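Local coordinates for protein 2-dehydropantoate 2-reductase (Bacillus subtilis, PDB 3EGO) that probably catalyses the NADPH-dependent reduction of ketopantoate (2-dehydropantoate) to pantoate, a step of pantothenate biosynthesis, at residues Val113-Ile121 with Asp149-Ile157; Gln258-Leu269 with Leu282-Glu293. All blocks are in the same frame, centred on the assembly; numbering follows the deposited sequence.

Contact 1 of 2, residues Val113-Ile121 with Asp149-Ile157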
loop_
_atom_site.group_PDB
_atom_site.type_symbol
_atom_site.label_atom_id
_atom_site.label_comp_id
_atom_site.label_asym_id
_atom_site.label_seq_id
_atom_site.Cartn_x
_atom_site.Cartn_y
_atom_site.Cartn_z
ATOM N N VAL A 113 31.636 -24.266 3.112
ATOM C CA VAL A 113 32.106 -24.742 1.812
ATOM C C VAL A 113 33.579 -24.414 1.632
ATOM O O VAL A 113 34.149 -23.605 2.380
ATOM C CB VAL A 113 31.304 -24.131 0.626
ATOM C CG1 VAL A 113 29.903 -24.736 0.561
ATOM C CG2 VAL A 113 31.251 -22.607 0.730
ATOM N N GLY A 114 34.208 -25.048 0.656
ATOM C CA GLY A 114 35.603 -24.732 0.376
ATOM C C GLY A 114 35.751 -23.650 -0.675
ATOM O O GLY A 114 36.829 -23.466 -1.254
ATOM N N HIS A 115 34.658 -22.940 -0.939
ATOM C CA HIS A 115 34.655 -21.917 -1.980
ATOM C C HIS A 115 35.270 -20.631 -1.455
ATOM O O HIS A 115 35.192 -20.342 -0.253
ATOM C CB HIS A 115 33.217 -21.650 -2.424
ATOM C CG HIS A 115 32.637 -22.720 -3.298
ATOM N ND1 HIS A 115 33.317 -23.260 -4.368
ATOM C CD2 HIS A 115 31.423 -23.318 -3.280
ATOM C CE1 HIS A 115 32.546 -24.152 -4.967
ATOM N NE2 HIS A 115 31.393 -24.208 -4.322
ATOM N N SER A 116 35.909 -19.864 -2.336
ATOM C CA SER A 116 36.297 -18.497 -1.996
ATOM C C SER A 116 35.146 -17.582 -2.361
ATOM O O SER A 116 34.791 -17.478 -3.525
ATOM C CB SER A 116 37.535 -18.048 -2.780
ATOM O OG SER A 116 38.672 -18.869 -2.516
ATOM N N ILE A 117 34.615 -16.869 -1.380
ATOM C CA ILE A 117 33.419 -16.076 -1.580
ATOM C C ILE A 117 33.713 -14.608 -1.659
ATOM O O ILE A 117 34.369 -14.042 -0.778
ATOM C CB ILE A 117 32.405 -16.295 -0.473
ATOM C CG1 ILE A 117 32.146 -17.788 -0.282
ATOM C CG2 ILE A 117 31.080 -15.546 -0.802
ATOM C CD1 ILE A 117 31.669 -18.496 -1.537
ATOM N N TYR A 118 33.180 -14.002 -2.723
ATOM C CA TYR A 118 33.268 -12.587 -2.969
ATOM C C TYR A 118 31.859 -12.051 -3.153
ATOM O O TYR A 118 30.948 -12.761 -3.607
ATOM C CB TYR A 118 34.131 -12.305 -4.212
ATOM C CG TYR A 118 35.486 -12.986 -4.088
ATOM C CD1 TYR A 118 36.539 -12.386 -3.381
ATOM C CD2 TYR A 118 35.686 -14.251 -4.611
ATOM C CE1 TYR A 118 37.769 -13.052 -3.233
ATOM C CE2 TYR A 118 36.902 -14.917 -4.472
ATOM C CZ TYR A 118 37.941 -14.312 -3.786
ATOM O OH TYR A 118 39.129 -15.012 -3.663
ATOM N N VAL A 119 31.729 -10.777 -2.869
ATOM C CA VAL A 119 30.451 -10.114 -2.824
ATOM C C VAL A 119 30.631 -8.755 -3.516
ATOM O O VAL A 119 31.673 -8.136 -3.370
ATOM C CB VAL A 119 30.149 -10.046 -1.287
ATOM C CG1 VAL A 119 30.243 -8.661 -0.664
ATOM C CG2 VAL A 119 29.040 -11.058 -0.807
ATOM N N GLY A 120 29.647 -8.295 -4.292
ATOM C CA GLY A 120 29.777 -7.003 -4.975
ATOM C C GLY A 120 28.478 -6.358 -5.388
ATOM O O GLY A 120 27.415 -6.943 -5.242
ATOM N N ILE A 121 28.568 -5.136 -5.869
ATOM C CA ILE A 121 27.405 -4.438 -6.338
ATOM C C ILE A 121 27.624 -4.013 -7.774
ATOM O O ILE A 121 28.758 -3.794 -8.225
ATOM C CB ILE A 121 27.083 -3.210 -5.492
ATOM C CG1 ILE A 121 28.252 -2.222 -5.515
ATOM C CG2 ILE A 121 26.744 -3.643 -4.035
ATOM C CD1 ILE A 121 27.904 -0.935 -4.771
ATOM N N ASP A 149 37.047 -14.883 4.748
ATOM C CA ASP A 149 38.493 -14.994 4.658
ATOM C C ASP A 149 38.985 -15.287 3.245
ATOM O O ASP A 149 39.997 -15.975 3.064
ATOM C CB ASP A 149 38.978 -16.100 5.597
ATOM N N ALA A 150 38.273 -14.796 2.237
ATOM C CA ALA A 150 38.719 -15.044 0.880
ATOM C C ALA A 150 39.859 -14.107 0.490
ATOM O O ALA A 150 39.888 -12.926 0.856
ATOM C CB ALA A 150 37.543 -14.979 -0.137
ATOM N N GLU A 151 40.784 -14.665 -0.281
ATOM C CA GLU A 151 41.971 -13.998 -0.747
ATOM C C GLU A 151 41.673 -13.159 -1.994
ATOM O O GLU A 151 41.355 -13.716 -3.043
ATOM C CB GLU A 151 42.952 -15.107 -1.148
ATOM C CG GLU A 151 44.284 -14.651 -1.586
ATOM C CD GLU A 151 45.083 -15.807 -2.185
ATOM O OE1 GLU A 151 46.089 -15.525 -2.837
ATOM O OE2 GLU A 151 44.700 -16.978 -1.996
ATOM N N PRO A 152 41.777 -11.825 -1.887
ATOM C CA PRO A 152 41.400 -10.949 -2.993
ATOM C C PRO A 152 42.248 -11.210 -4.218
ATOM O O PRO A 152 41.746 -11.146 -5.352
ATOM C CB PRO A 152 41.684 -9.545 -2.464
ATOM C CG PRO A 152 41.852 -9.683 -0.994
ATOM C CD PRO A 152 42.225 -11.085 -0.696
ATOM N N ASP A 153 43.524 -11.539 -4.003
ATOM C CA ASP A 153 44.449 -11.663 -5.130
ATOM C C ASP A 153 43.989 -12.737 -6.102
ATOM O O ASP A 153 44.292 -12.668 -7.278
ATOM C CB ASP A 153 45.882 -11.921 -4.649
ATOM C CG ASP A 153 46.534 -10.668 -4.086
ATOM O OD1 ASP A 153 46.043 -9.522 -4.347
ATOM O OD2 ASP A 153 47.557 -10.842 -3.394
ATOM N N ARG A 154 43.224 -13.708 -5.612
ATOM C CA ARG A 154 42.671 -14.744 -6.492
ATOM C C ARG A 154 41.965 -14.205 -7.744
ATOM O O ARG A 154 41.952 -14.866 -8.777
ATOM C CB ARG A 154 41.740 -15.700 -5.720
ATOM C CG ARG A 154 42.475 -16.812 -4.997
ATOM C CD ARG A 154 41.547 -17.739 -4.216
ATOM N NE ARG A 154 40.806 -18.702 -5.032
ATOM C CZ ARG A 154 41.318 -19.821 -5.546
ATOM N NH1 ARG A 154 42.610 -20.110 -5.391
ATOM N NH2 ARG A 154 40.542 -20.646 -6.244
ATOM N N LEU A 155 41.399 -13.004 -7.667
ATOM C CA LEU A 155 40.713 -12.451 -8.838
ATOM C C LEU A 155 41.541 -11.505 -9.705
ATOM O O LEU A 155 41.001 -10.914 -10.647
ATOM C CB LEU A 155 39.411 -11.779 -8.439
ATOM C CG LEU A 155 38.433 -12.659 -7.661
ATOM C CD1 LEU A 155 37.135 -11.932 -7.469
ATOM C CD2 LEU A 155 38.217 -14.056 -8.299
ATOM N N ASN A 156 42.842 -11.387 -9.401
ATOM C CA ASN A 156 43.751 -10.439 -10.070
ATOM C C ASN A 156 43.873 -10.679 -11.551
ATOM O O ASN A 156 43.767 -9.742 -12.341
ATOM C CB ASN A 156 45.190 -10.529 -9.492
ATOM C CG ASN A 156 45.358 -9.817 -8.149
ATOM O OD1 ASN A 156 44.463 -9.101 -7.678
ATOM N ND2 ASN A 156 46.535 -10.009 -7.525
ATOM N N ILE A 157 44.123 -11.926 -11.931
ATOM C CA ILE A 157 44.335 -12.236 -13.332
ATOM C C ILE A 157 42.998 -12.122 -14.017
ATOM O O ILE A 157 42.895 -11.492 -15.075
ATOM C CB ILE A 157 45.021 -13.618 -13.551
ATOM C CG1 ILE A 157 46.450 -13.588 -13.010
ATOM C CG2 ILE A 157 45.082 -13.968 -15.021
ATOM C CD1 ILE A 157 47.104 -14.979 -12.943
HETATM O O HOH W 1 40.739 -17.197 -0.590
#

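Contact 2 of 2, residues Gln258-Leu269 with Leu282-Glu293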
loop_
_atom_site.group_PDB
_atom_site.type_symbol
_atom_site.label_atom_id
_atom_site.label_comp_id
_atom_site.label_asym_id
_atom_site.label_seq_id
_atom_site.Cartn_x
_atom_site.Cartn_y
_atom_site.Cartn_z
ATOM N N GLN A 258 6.864 -11.056 -8.198
ATOM C CA GLN A 258 7.495 -11.088 -6.893
ATOM C C GLN A 258 8.504 -9.948 -6.833
ATOM O O GLN A 258 9.154 -9.597 -7.837
ATOM C CB GLN A 258 8.184 -12.423 -6.630
ATOM C CG GLN A 258 8.221 -12.773 -5.150
ATOM C CD GLN A 258 9.010 -14.026 -4.834
ATOM O OE1 GLN A 258 9.327 -14.828 -5.719
ATOM N NE2 GLN A 258 9.341 -14.197 -3.557
ATOM N N THR A 259 8.613 -9.336 -5.664
ATOM C CA THR A 259 9.506 -8.217 -5.515
ATOM C C THR A 259 10.768 -8.683 -4.793
ATOM O O THR A 259 10.895 -9.845 -4.413
ATOM C CB THR A 259 8.868 -7.107 -4.683
ATOM O OG1 THR A 259 8.901 -7.504 -3.310
ATOM C CG2 THR A 259 7.437 -6.865 -5.094
ATOM N N GLU A 260 11.700 -7.758 -4.594
ATOM C CA GLU A 260 12.876 -8.034 -3.769
ATOM C C GLU A 260 12.661 -7.624 -2.302
ATOM O O GLU A 260 13.609 -7.230 -1.627
ATOM C CB GLU A 260 14.059 -7.270 -4.337
ATOM C CG GLU A 260 14.338 -7.591 -5.809
ATOM C CD GLU A 260 15.458 -6.736 -6.398
ATOM O OE1 GLU A 260 15.556 -5.526 -6.067
ATOM O OE2 GLU A 260 16.243 -7.299 -7.180
ATOM N N ALA A 261 11.407 -7.610 -1.842
ATOM C CA ALA A 261 11.114 -7.264 -0.432
ATOM C C ALA A 261 11.915 -8.130 0.550
ATOM O O ALA A 261 12.451 -7.634 1.575
ATOM C CB ALA A 261 9.586 -7.392 -0.156
ATOM N N ASP A 262 12.006 -9.424 0.297
ATOM C CA ASP A 262 12.692 -10.262 1.286
ATOM C C ASP A 262 14.178 -9.931 1.359
ATOM O O ASP A 262 14.763 -9.931 2.452
ATOM C CB ASP A 262 12.529 -11.743 0.995
ATOM C CG ASP A 262 11.136 -12.239 1.231
ATOM O OD1 ASP A 262 10.383 -11.588 1.982
ATOM O OD2 ASP A 262 10.799 -13.291 0.648
ATOM N N ALA A 263 14.782 -9.646 0.204
ATOM C CA ALA A 263 16.229 -9.387 0.132
ATOM C C ALA A 263 16.591 -7.993 0.608
ATOM O O ALA A 263 17.672 -7.776 1.137
ATOM C CB ALA A 263 16.742 -9.611 -1.284
ATOM N N ILE A 264 15.690 -7.043 0.440
ATOM C CA ILE A 264 15.941 -5.682 0.886
ATOM C C ILE A 264 15.424 -5.482 2.303
ATOM O O ILE A 264 16.190 -5.106 3.220
ATOM C CB ILE A 264 15.297 -4.651 -0.032
ATOM C CG1 ILE A 264 15.875 -4.722 -1.458
ATOM C CG2 ILE A 264 15.430 -3.252 0.529
ATOM C CD1 ILE A 264 17.120 -3.926 -1.651
ATOM N N ILE A 265 14.123 -5.689 2.490
ATOM C CA ILE A 265 13.511 -5.332 3.762
ATOM C C ILE A 265 13.624 -6.451 4.760
ATOM O O ILE A 265 13.872 -6.183 5.947
ATOM C CB ILE A 265 11.993 -4.973 3.635
ATOM C CG1 ILE A 265 11.732 -3.992 2.485
ATOM C CG2 ILE A 265 11.480 -4.402 4.969
ATOM C CD1 ILE A 265 10.272 -3.943 2.078
ATOM N N GLY A 266 13.384 -7.680 4.294
ATOM C CA GLY A 266 13.366 -8.876 5.144
ATOM C C GLY A 266 14.693 -9.070 5.859
ATOM O O GLY A 266 14.767 -9.618 6.985
ATOM N N TYR A 267 15.754 -8.612 5.217
ATOM C CA TYR A 267 17.072 -8.672 5.869
ATOM C C TYR A 267 17.216 -7.677 7.036
ATOM O O TYR A 267 17.746 -8.022 8.107
ATOM C CB TYR A 267 18.173 -8.479 4.831
ATOM C CG TYR A 267 19.499 -8.123 5.432
ATOM C CD1 TYR A 267 20.416 -9.105 5.763
ATOM C CD2 TYR A 267 19.843 -6.808 5.630
ATOM C CE1 TYR A 267 21.650 -8.783 6.307
ATOM C CE2 TYR A 267 21.074 -6.469 6.167
ATOM C CZ TYR A 267 21.964 -7.466 6.515
ATOM O OH TYR A 267 23.202 -7.153 7.065
ATOM N N LEU A 268 16.778 -6.437 6.823
ATOM C CA LEU A 268 16.710 -5.446 7.872
ATOM C C LEU A 268 15.828 -5.948 9.035
ATOM O O LEU A 268 16.173 -5.770 10.209
ATOM C CB LEU A 268 16.163 -4.137 7.321
ATOM C CG LEU A 268 17.167 -3.399 6.416
ATOM C CD1 LEU A 268 16.499 -2.313 5.617
ATOM C CD2 LEU A 268 18.294 -2.776 7.245
ATOM N N LEU A 269 14.712 -6.594 8.712
ATOM C CA LEU A 269 13.815 -7.085 9.781
ATOM C C LEU A 269 14.520 -8.134 10.645
ATOM O O LEU A 269 14.446 -8.066 11.873
ATOM C CB LEU A 269 12.506 -7.618 9.215
ATOM C CG LEU A 269 11.683 -6.529 8.476
ATOM C CD1 LEU A 269 10.369 -7.129 7.976
ATOM C CD2 LEU A 269 11.400 -5.314 9.332
ATOM N N LEU A 282 9.504 -0.138 8.714
ATOM C CA LEU A 282 9.933 -1.249 7.857
ATOM C C LEU A 282 8.984 -2.455 7.914
ATOM O O LEU A 282 8.750 -3.134 6.917
ATOM C CB LEU A 282 11.368 -1.671 8.231
ATOM C CG LEU A 282 12.469 -0.681 7.829
ATOM C CD1 LEU A 282 13.733 -0.999 8.608
ATOM C CD2 LEU A 282 12.748 -0.782 6.347
ATOM N N GLU A 283 8.446 -2.761 9.091
ATOM C CA GLU A 283 7.608 -3.939 9.198
ATOM C C GLU A 283 6.287 -3.691 8.453
ATOM O O GLU A 283 5.723 -4.593 7.813
ATOM C CB GLU A 283 7.299 -4.185 10.673
ATOM C CG GLU A 283 6.785 -5.539 10.969
ATOM C CD GLU A 283 7.902 -6.433 11.398
ATOM O OE1 GLU A 283 8.327 -7.243 10.563
ATOM O OE2 GLU A 283 8.363 -6.308 12.560
ATOM N N PHE A 284 5.766 -2.484 8.550
ATOM C CA PHE A 284 4.480 -2.181 7.903
ATOM C C PHE A 284 4.637 -2.226 6.352
ATOM O O PHE A 284 3.783 -2.734 5.610
ATOM C CB PHE A 284 3.964 -0.791 8.316
ATOM C CG PHE A 284 2.588 -0.484 7.735
ATOM C CD1 PHE A 284 1.445 -0.961 8.371
ATOM C CD2 PHE A 284 2.458 0.174 6.524
ATOM C CE1 PHE A 284 0.176 -0.723 7.827
ATOM C CE2 PHE A 284 1.213 0.410 5.962
ATOM C CZ PHE A 284 0.072 -0.062 6.592
ATOM N N LEU A 285 5.738 -1.663 5.879
ATOM C CA LEU A 285 6.049 -1.681 4.458
ATOM C C LEU A 285 6.182 -3.102 3.927
ATOM O O LEU A 285 5.632 -3.433 2.886
ATOM C CB LEU A 285 7.349 -0.902 4.233
ATOM C CG LEU A 285 7.266 0.609 4.464
ATOM C CD1 LEU A 285 8.683 1.288 4.427
ATOM C CD2 LEU A 285 6.370 1.250 3.417
ATOM N N TYR A 286 6.943 -3.924 4.642
ATOM C CA TYR A 286 7.141 -5.319 4.312
ATOM C C TYR A 286 5.800 -6.044 4.275
ATOM O O TYR A 286 5.488 -6.725 3.304
ATOM C CB TYR A 286 8.083 -5.968 5.336
ATOM C CG TYR A 286 8.426 -7.417 5.047
ATOM C CD1 TYR A 286 9.299 -7.759 4.022
ATOM C CD2 TYR A 286 7.853 -8.444 5.783
ATOM C CE1 TYR A 286 9.598 -9.105 3.746
ATOM C CE2 TYR A 286 8.135 -9.780 5.517
ATOM C CZ TYR A 286 9.014 -10.099 4.494
ATOM O OH TYR A 286 9.303 -11.425 4.232
ATOM N N GLY A 287 5.007 -5.919 5.331
ATOM C CA GLY A 287 3.714 -6.613 5.342
ATOM C C GLY A 287 2.837 -6.183 4.159
ATOM O O GLY A 287 2.190 -7.002 3.541
ATOM N N SER A 288 2.838 -4.898 3.821
ATOM C CA SER A 288 1.977 -4.390 2.754
ATOM C C SER A 288 2.446 -4.822 1.384
ATOM O O SER A 288 1.642 -5.085 0.502
ATOM C CB SER A 288 1.928 -2.855 2.747
ATOM O OG SER A 288 1.487 -2.342 3.986
ATOM N N ILE A 289 3.753 -4.812 1.167
ATOM C CA ILE A 289 4.268 -5.302 -0.133
ATOM C C ILE A 289 4.050 -6.814 -0.268
ATOM O O ILE A 289 3.626 -7.322 -1.325
ATOM C CB ILE A 289 5.781 -5.017 -0.308
ATOM C CG1 ILE A 289 6.100 -3.535 -0.193
ATOM C CG2 ILE A 289 6.249 -5.604 -1.636
ATOM C CD1 ILE A 289 5.311 -2.690 -1.100
ATOM N N LYS A 290 4.375 -7.550 0.783
ATOM C CA LYS A 290 4.119 -8.997 0.808
ATOM C C LYS A 290 2.654 -9.366 0.593
ATOM O O LYS A 290 2.347 -10.388 -0.047
ATOM C CB LYS A 290 4.588 -9.634 2.117
ATOM C CG LYS A 290 6.134 -9.635 2.306
ATOM C CD LYS A 290 6.845 -10.348 1.150
ATOM C CE LYS A 290 6.818 -11.863 1.327
ATOM N NZ LYS A 290 7.861 -12.485 0.477
ATOM N N ALA A 291 1.748 -8.567 1.140
ATOM C CA ALA A 291 0.318 -8.813 0.992
ATOM C C ALA A 291 -0.067 -8.841 -0.477
ATOM O O ALA A 291 -1.006 -9.519 -0.860
ATOM C CB ALA A 291 -0.466 -7.741 1.706
ATOM N N LEU A 292 0.660 -8.077 -1.287
ATOM C CA LEU A 292 0.389 -7.959 -2.722
ATOM C C LEU A 292 0.801 -9.207 -3.510
ATOM O O LEU A 292 0.321 -9.418 -4.630
ATOM C CB LEU A 292 1.110 -6.724 -3.277
ATOM C CG LEU A 292 0.641 -5.404 -2.675
ATOM C CD1 LEU A 292 1.425 -4.202 -3.169
ATOM C CD2 LEU A 292 -0.834 -5.224 -2.939
ATOM N N GLU A 293 1.691 -10.012 -2.924
ATOM C CA GLU A 293 2.174 -11.270 -3.502
ATOM C C GLU A 293 1.354 -12.473 -3.021
ATOM O O GLU A 293 0.111 -12.448 -2.977
ATOM C CB GLU A 293 3.645 -11.504 -3.113
ATOM C CG GLU A 293 4.632 -10.445 -3.607
ATOM C CD GLU A 293 6.042 -10.575 -2.982
ATOM O OE1 GLU A 293 6.849 -9.647 -3.228
ATOM O OE2 GLU A 293 6.336 -11.587 -2.267
#

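Contact 1 of 2, residues Val113-Ile121 with Asp149-Ile157
The ring of Y118 has L155 over one face and the carbonyl of E151 at its edge. CD1 of L155 sits above the ring centre, 4.0 Å from the centroid of the Y118 ring and 13° off the normal, a CH-pi contact. A150 CB comes obliquely against the same ring, 3.7 Å from Y118 CE1. A150 CB also lies 3.4 Å from I117 O. At the far end of the ring, Y118 OH donates to E151 O at 2.6 Å. The hydroxyl meets this oxygen from above the carbonyl plane. R154 N reaches E151 O from the opposite face, which leaves the oxygen with two donors. The guanidinium of R154 lies nearly coplanar with the tyrosine ring, 8° apart, with Y118 OH near its plane. The bend of R154 at chi3 (76°) turns the guanidinium back toward strand 94-97, where NE hydrogen-bonds to N94 OD1. A water joins the two segments, 2.6 Å from E151 N and 3.3 Å from S116 OG. The contact joins the loop between strands 142-146 and 168-170 to the start of strand 116-128. That strand runs parallel to 94-97 in the mixed sheet of the Rossmann-type domain.

Contact 2 of 2, residues Gln258-Leu269 with Leu282-Glu293
Y286 is a knob in a hole formed by A261, I265, G266 and L269. This is a knob-into-hole fit between two helices in the C-terminal domain of the ketopantoate reductase family. The axes of helix segments 261-269 and 282-291 run roughly antiparallel (146°), 9.8 Å apart at closest approach. CG of Y286 stands anti to its own backbone nitrogen (chi1 -177°), and the ring reaches G266, whose CA is 4.0 Å from Y286 CE1. L269 CD1 closes one side of the hollow, 3.5 Å from Y286 CG. I265 CG2 fits between Y286 CB and the CD2 methyl of L282. L269 CD2 packs on L282 CB. K290 CG covers one face of the Y286 ring. At the ring edge, Y286 OH donates to D262 OD1 at 2.5 Å, on the syn side of the carboxylate, tilted out of its plane. A leucine in place of Y286 would probably leave the hole partly unfilled and D262 without its hydroxyl donor. K290 NZ makes salt bridges to D262 and E293, all with weak hydrogen-bond geometry. E260 probably binds NADP(+) and hydrogen-bonds to N100. E293 OE1 takes two bonds from the loop before helix 261-274: T259 N approaches from above the carboxylate plane (3.0 Å), and T259 OG1 meets it nearly along the C-O axis, also at 3.0 Å.

Contact 1 comes first along the chain. Its centre is 30 Å from that of contact 2, on the opposite side of the chain's centre. The nearest atoms are about 10 Å apart, and the two do not touch. Contact 1 joins a strand of the mixed sheet to a loop of the N-terminal Rossmann-type domain. Contact 2 joins helices 261-274 and 280-291 of the helical C-terminal domain. V119 and I121 of segment 113-121, and I264, L285 and I289 of the other pair, pack on helix 174-195, which so borders both domains. Residues likely to bind cofactor or substrate lie in or near contact 2. Helix 280-291 also packs on the second subunit, whereas contact 1 touches no other chain.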